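Local coordinates for shikimate dehydrogenase-like protein HI_0607 (Haemophilus influenzae, PDB 1NPY) that catalyses the NADP(+)-dependent oxidation of shikimate to 3-dehydroshikimate in vitro, though so weakly that shikimate may not be its biological substrate, at residues K139-V153 with A160-Q174. Sequence-based numbering, arbitrary orientation.
Sequences KNSGFEKLKIYARNV and AALYGYAYINSLENQ
Ile-148 CD1 packs against CB of Ala-160 (4.2 Å) and CB of Tyr-165, the apolar centre of a beta-alpha-beta crossover in the Rossmann-type NADP-binding domain: strand 146-149, helix 153-163, then strand 166-168, an outermost strand of the parallel sheet. The Tyr-165 ring lies with one face on Leu-146, whose CB stands 3.6 Å from the ring centroid and 11° off its normal; Tyr-163 O lies over the opposite face, toward the rim. On the sheet face that carries Tyr-149 and Ile-168, the Leu-171 side chain runs roughly perpendicular to that of Tyr-149 and sets CG over one face of its ring, toward the rim, while His-125 also stacks on this tyrosine. Between the strands, Ile-148 N donates to Ala-166 O (2.8 Å) and Ile-148 O accepts from Ile-168 N (2.9 Å); Lys-147 and Tyr-149 bond to strand 122-125 on the other side. Tyr-167 swings its ring away from its own backbone N (chi1 170°) and past Ile-148 O, placing OH 2.7 Å from Ala-150 O and 2.8 Å from Asn-169 OD1, two acceptors for one proton. At the other end, Tyr-165 OH donates to Phe-143 O at 2.6 Å, from above the carbonyl plane.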
loop_
_atom_site.group_PDB
_atom_site.type_symbol
_atom_site.label_atom_id
_atom_site.label_comp_id
_atom_site.label_asym_id
_atom_site.label_seq_id
_atom_site.Cartn_x
_atom_site.Cartn_y
_atom_site.Cartn_z
ATOM N N LYS A 139 4.886 12.316 -6.747
ATOM C CA LYS A 139 4.593 13.399 -7.675
ATOM C C LYS A 139 3.685 14.377 -6.955
ATOM O O LYS A 139 3.911 15.593 -7.003
ATOM C CB LYS A 139 3.876 12.861 -8.914
ATOM C CG LYS A 139 3.508 13.913 -9.969
ATOM C CD LYS A 139 4.772 14.378 -10.667
ATOM C CE LYS A 139 4.466 15.431 -11.741
ATOM N NZ LYS A 139 3.173 16.097 -11.422
ATOM N N ASN A 140 2.661 13.860 -6.282
ATOM C CA ASN A 140 1.709 14.773 -5.662
ATOM C C ASN A 140 2.220 15.369 -4.360
ATOM O O ASN A 140 1.593 16.256 -3.792
ATOM C CB ASN A 140 0.364 14.080 -5.484
ATOM C CG ASN A 140 -0.272 13.756 -6.809
ATOM O OD1 ASN A 140 0.074 14.345 -7.838
ATOM N ND2 ASN A 140 -1.157 12.770 -6.814
ATOM N N SER A 141 3.368 14.891 -3.884
ATOM C CA SER A 141 4.088 15.499 -2.774
ATOM C C SER A 141 5.125 16.528 -3.228
ATOM O O SER A 141 5.934 16.990 -2.415
ATOM C CB SER A 141 4.762 14.392 -1.955
ATOM O OG SER A 141 3.776 13.562 -1.349
ATOM N N GLY A 142 5.200 16.771 -4.532
ATOM C CA GLY A 142 6.026 17.837 -5.076
ATOM C C GLY A 142 7.425 17.451 -5.508
ATOM O O GLY A 142 8.288 18.316 -5.715
ATOM N N PHE A 143 7.666 16.151 -5.667
ATOM C CA PHE A 143 8.990 15.691 -6.081
ATOM C C PHE A 143 9.027 15.754 -7.590
ATOM O O PHE A 143 8.171 15.175 -8.275
ATOM C CB PHE A 143 9.265 14.244 -5.634
ATOM C CG PHE A 143 9.538 14.103 -4.168
ATOM C CD1 PHE A 143 10.757 13.605 -3.742
ATOM C CD2 PHE A 143 8.578 14.403 -3.214
ATOM C CE1 PHE A 143 11.014 13.472 -2.385
ATOM C CE2 PHE A 143 8.836 14.299 -1.853
ATOM C CZ PHE A 143 10.052 13.787 -1.438
ATOM N N GLU A 144 10.005 16.496 -8.104
ATOM C CA GLU A 144 10.167 16.594 -9.547
ATOM C C GLU A 144 11.318 15.732 -10.055
ATOM O O GLU A 144 11.389 15.477 -11.252
ATOM C CB GLU A 144 10.310 18.067 -9.956
ATOM C CG GLU A 144 9.100 18.928 -9.618
ATOM C CD GLU A 144 7.830 18.582 -10.390
ATOM O OE1 GLU A 144 6.866 19.372 -10.276
ATOM O OE2 GLU A 144 7.730 17.546 -11.096
ATOM N N LYS A 145 12.183 15.226 -9.180
ATOM C CA LYS A 145 13.366 14.534 -9.664
ATOM C C LYS A 145 13.250 13.058 -9.319
ATOM O O LYS A 145 13.702 12.636 -8.258
ATOM C CB LYS A 145 14.627 15.156 -9.088
ATOM C CG LYS A 145 14.766 16.574 -9.624
ATOM C CD LYS A 145 16.158 17.173 -9.569
ATOM C CE LYS A 145 16.058 18.688 -9.729
ATOM N NZ LYS A 145 14.743 19.146 -10.304
ATOM N N LEU A 146 12.609 12.315 -10.211
ATOM C CA LEU A 146 12.360 10.890 -10.005
ATOM C C LEU A 146 12.555 10.117 -11.299
ATOM O O LEU A 146 12.176 10.559 -12.387
ATOM C CB LEU A 146 10.955 10.672 -9.427
ATOM C CG LEU A 146 10.570 9.255 -8.990
ATOM C CD1 LEU A 146 9.536 9.340 -7.869
ATOM C CD2 LEU A 146 10.037 8.361 -10.103
ATOM N N LYS A 147 13.208 8.966 -11.197
ATOM C CA LYS A 147 13.421 8.120 -12.361
ATOM C C LYS A 147 12.862 6.742 -12.019
ATOM O O LYS A 147 13.000 6.279 -10.885
ATOM C CB LYS A 147 14.906 8.044 -12.713
ATOM C CG LYS A 147 15.521 9.388 -13.033
ATOM C CD LYS A 147 17.018 9.271 -13.286
ATOM C CE LYS A 147 17.706 10.622 -13.327
ATOM N NZ LYS A 147 19.195 10.502 -13.360
ATOM N N ILE A 148 12.271 6.090 -13.013
ATOM C CA ILE A 148 11.741 4.744 -12.861
ATOM C C ILE A 148 12.734 3.823 -13.547
ATOM O O ILE A 148 12.999 3.977 -14.739
ATOM C CB ILE A 148 10.324 4.628 -13.457
ATOM C CG1 ILE A 148 9.309 5.338 -12.549
ATOM C CG2 ILE A 148 9.905 3.151 -13.514
ATOM C CD1 ILE A 148 8.780 6.639 -13.058
ATOM N N TYR A 149 13.336 2.943 -12.753
ATOM C CA TYR A 149 14.233 1.890 -13.200
ATOM C C TYR A 149 13.496 0.560 -13.232
ATOM O O TYR A 149 13.049 0.059 -12.207
ATOM C CB TYR A 149 15.392 1.819 -12.192
ATOM C CG TYR A 149 16.347 0.655 -12.338
ATOM C CD1 TYR A 149 16.778 0.228 -13.583
ATOM C CD2 TYR A 149 16.839 0.010 -11.205
ATOM C CE1 TYR A 149 17.661 -0.843 -13.702
ATOM C CE2 TYR A 149 17.716 -1.057 -11.312
ATOM C CZ TYR A 149 18.117 -1.476 -12.556
ATOM O OH TYR A 149 19.002 -2.519 -12.673
ATOM N N ALA A 150 13.312 -0.030 -14.405
ATOM C CA ALA A 150 12.509 -1.239 -14.442
ATOM C C ALA A 150 12.869 -2.068 -15.657
ATOM O O ALA A 150 13.279 -1.526 -16.673
ATOM C CB ALA A 150 11.027 -0.922 -14.493
ATOM N N ARG A 151 12.703 -3.372 -15.502
ATOM C CA ARG A 151 12.988 -4.275 -16.604
ATOM C C ARG A 151 11.880 -4.322 -17.665
ATOM O O ARG A 151 12.183 -4.601 -18.826
ATOM C CB ARG A 151 13.359 -5.652 -16.064
ATOM C CG ARG A 151 12.247 -6.373 -15.342
ATOM C CD ARG A 151 12.663 -7.749 -14.851
ATOM N NE ARG A 151 11.667 -8.274 -13.921
ATOM C CZ ARG A 151 10.496 -8.790 -14.265
ATOM N NH1 ARG A 151 10.151 -8.908 -15.543
ATOM N NH2 ARG A 151 9.671 -9.235 -13.321
ATOM N N ASN A 152 10.623 -4.070 -17.304
ATOM C CA ASN A 152 9.540 -3.914 -18.273
ATOM C C ASN A 152 9.591 -2.514 -18.884
ATOM O O ASN A 152 9.122 -1.542 -18.289
ATOM C CB ASN A 152 8.164 -4.155 -17.639
ATOM C CG ASN A 152 7.049 -4.332 -18.675
ATOM O OD1 ASN A 152 6.253 -5.268 -18.566
ATOM N ND2 ASN A 152 6.986 -3.461 -19.680
ATOM N N VAL A 153 10.177 -2.418 -20.072
ATOM C CA VAL A 153 10.441 -1.145 -20.726
ATOM C C VAL A 153 9.175 -0.363 -21.075
ATOM O O VAL A 153 9.115 0.848 -20.882
ATOM C CB VAL A 153 11.287 -1.371 -22.005
ATOM C CG1 VAL A 153 11.396 -0.094 -22.808
ATOM C CG2 VAL A 153 12.668 -1.918 -21.654
ATOM N N ALA A 160 6.605 6.675 -16.319
ATOM C CA ALA A 160 7.330 7.923 -16.467
ATOM C C ALA A 160 6.564 8.979 -17.261
ATOM O O ALA A 160 6.474 10.125 -16.821
ATOM C CB ALA A 160 8.702 7.673 -17.088
ATOM N N ALA A 161 6.010 8.612 -18.418
ATOM C CA ALA A 161 5.269 9.571 -19.244
ATOM C C ALA A 161 4.006 10.055 -18.550
ATOM O O ALA A 161 3.703 11.250 -18.536
ATOM C CB ALA A 161 4.932 8.961 -20.601
ATOM N N LEU A 162 3.354 9.153 -17.825
ATOM C CA LEU A 162 2.063 9.472 -17.216
ATOM C C LEU A 162 2.251 10.470 -16.091
ATOM O O LEU A 162 1.442 11.385 -15.905
ATOM C CB LEU A 162 1.386 8.189 -16.717
ATOM C CG LEU A 162 -0.044 8.262 -16.187
ATOM C CD1 LEU A 162 -0.998 8.553 -17.312
ATOM C CD2 LEU A 162 -0.440 6.956 -15.533
ATOM N N TYR A 163 3.312 10.274 -15.313
ATOM C CA TYR A 163 3.615 11.168 -14.200
ATOM C C TYR A 163 4.693 12.219 -14.476
ATOM O O TYR A 163 5.074 12.946 -13.565
ATOM C CB TYR A 163 3.924 10.358 -12.931
ATOM C CG TYR A 163 2.716 9.563 -12.503
ATOM C CD1 TYR A 163 1.669 10.166 -11.841
ATOM C CD2 TYR A 163 2.588 8.238 -12.838
ATOM C CE1 TYR A 163 0.544 9.463 -11.471
ATOM C CE2 TYR A 163 1.470 7.519 -12.484
ATOM C CZ TYR A 163 0.453 8.137 -11.796
ATOM O OH TYR A 163 -0.663 7.412 -11.447
ATOM N N GLY A 164 5.125 12.391 -15.722
ATOM C CA GLY A 164 6.099 13.420 -16.047
ATOM C C GLY A 164 7.491 13.228 -15.482
ATOM O O GLY A 164 8.182 14.173 -15.107
ATOM N N TYR A 165 7.891 11.967 -15.402
ATOM C CA TYR A 165 9.209 11.585 -14.927
ATOM C C TYR A 165 10.023 10.937 -16.039
ATOM O O TYR A 165 9.608 10.928 -17.193
ATOM C CB TYR A 165 8.991 10.619 -13.765
ATOM C CG TYR A 165 8.516 11.259 -12.486
ATOM C CD1 TYR A 165 9.042 12.469 -12.022
ATOM C CD2 TYR A 165 7.581 10.602 -11.694
ATOM C CE1 TYR A 165 8.637 12.999 -10.801
ATOM C CE2 TYR A 165 7.179 11.115 -10.475
ATOM C CZ TYR A 165 7.688 12.311 -10.047
ATOM O OH TYR A 165 7.304 12.740 -8.797
ATOM N N ALA A 166 11.179 10.366 -15.722
ATOM C CA ALA A 166 11.981 9.706 -16.740
ATOM C C ALA A 166 12.131 8.224 -16.426
ATOM O O ALA A 166 12.063 7.822 -15.261
ATOM C CB ALA A 166 13.337 10.397 -16.845
ATOM N N TYR A 167 12.355 7.451 -17.483
ATOM C CA TYR A 167 12.602 6.024 -17.420
ATOM C C TYR A 167 14.062 5.728 -17.720
ATOM O O TYR A 167 14.628 6.314 -18.649
ATOM C CB TYR A 167 11.711 5.275 -18.413
ATOM C CG TYR A 167 12.095 3.831 -18.568
ATOM C CD1 TYR A 167 11.748 2.888 -17.603
ATOM C CD2 TYR A 167 12.871 3.419 -19.651
ATOM C CE1 TYR A 167 12.130 1.584 -17.726
ATOM C CE2 TYR A 167 13.258 2.105 -19.774
ATOM C CZ TYR A 167 12.891 1.200 -18.808
ATOM O OH TYR A 167 13.282 -0.113 -18.915
ATOM N N ILE A 168 14.630 4.796 -16.958
ATOM C CA ILE A 168 15.970 4.269 -17.222
ATOM C C ILE A 168 15.970 2.747 -17.217
ATOM O O ILE A 168 15.315 2.098 -16.393
ATOM C CB ILE A 168 17.015 4.831 -16.225
ATOM C CG1 ILE A 168 16.636 4.493 -14.771
ATOM C CG2 ILE A 168 17.151 6.312 -16.446
ATOM C CD1 ILE A 168 17.646 4.996 -13.734
ATOM N N ASN A 169 16.693 2.166 -18.170
ATOM C CA ASN A 169 16.815 0.715 -18.242
ATOM C C ASN A 169 18.034 0.238 -17.454
ATOM O O ASN A 169 18.187 -0.963 -17.287
ATOM C CB ASN A 169 16.833 0.220 -19.691
ATOM C CG ASN A 169 16.581 -1.276 -19.803
ATOM O OD1 ASN A 169 15.516 -1.781 -19.443
ATOM N ND2 ASN A 169 17.574 -2.000 -20.306
ATOM N N SER A 170 18.860 1.139 -16.925
ATOM C CA SER A 170 19.930 0.740 -16.006
ATOM C C SER A 170 20.455 1.841 -15.088
ATOM O O SER A 170 20.169 3.026 -15.278
ATOM C CB SER A 170 21.101 0.138 -16.791
ATOM O OG SER A 170 21.540 1.052 -17.773
ATOM N N LEU A 171 21.214 1.435 -14.072
ATOM C CA LEU A 171 21.729 2.382 -13.088
ATOM C C LEU A 171 23.078 3.050 -13.381
ATOM O O LEU A 171 23.558 3.843 -12.574
ATOM C CB LEU A 171 21.783 1.700 -11.722
ATOM C CG LEU A 171 20.405 1.309 -11.188
ATOM C CD1 LEU A 171 20.596 0.440 -9.951
ATOM C CD2 LEU A 171 19.566 2.532 -10.890
ATOM N N GLU A 172 23.669 2.796 -14.544
ATOM C CA GLU A 172 24.980 3.357 -14.878
ATOM C C GLU A 172 24.940 4.887 -14.872
ATOM O O GLU A 172 24.027 5.480 -15.446
ATOM C CB GLU A 172 25.490 2.877 -16.247
ATOM C CG GLU A 172 25.147 1.456 -16.672
ATOM C CD GLU A 172 25.411 0.409 -15.603
ATOM O OE1 GLU A 172 26.601 0.128 -15.334
ATOM O OE2 GLU A 172 24.433 -0.139 -15.038
ATOM N N ASN A 173 25.919 5.512 -14.214
ATOM C CA ASN A 173 26.094 6.972 -14.150
ATOM C C ASN A 173 25.113 7.692 -13.231
ATOM O O ASN A 173 25.177 8.915 -13.088
ATOM C CB ASN A 173 25.986 7.671 -15.514
ATOM C CG ASN A 173 27.106 7.317 -16.469
ATOM O OD1 ASN A 173 27.039 7.675 -17.646
ATOM N ND2 ASN A 173 28.139 6.637 -15.979
ATOM N N GLN A 174 24.196 6.938 -12.635
ATOM C CA GLN A 174 23.078 7.537 -11.926
ATOM C C GLN A 174 23.488 7.672 -10.472
ATOM O O GLN A 174 24.189 6.811 -9.934
ATOM C CB GLN A 174 21.832 6.653 -12.027
ATOM C CG GLN A 174 21.354 6.380 -13.446
ATOM C CD GLN A 174 20.860 7.626 -14.145
ATOM O OE1 GLN A 174 20.395 8.564 -13.496
ATOM N NE2 GLN A 174 20.955 7.640 -15.467
HETATM O O HOH W 1 8.941 16.125 -13.090
HETATM O O HOH W 2 21.398 -1.576 -13.595
#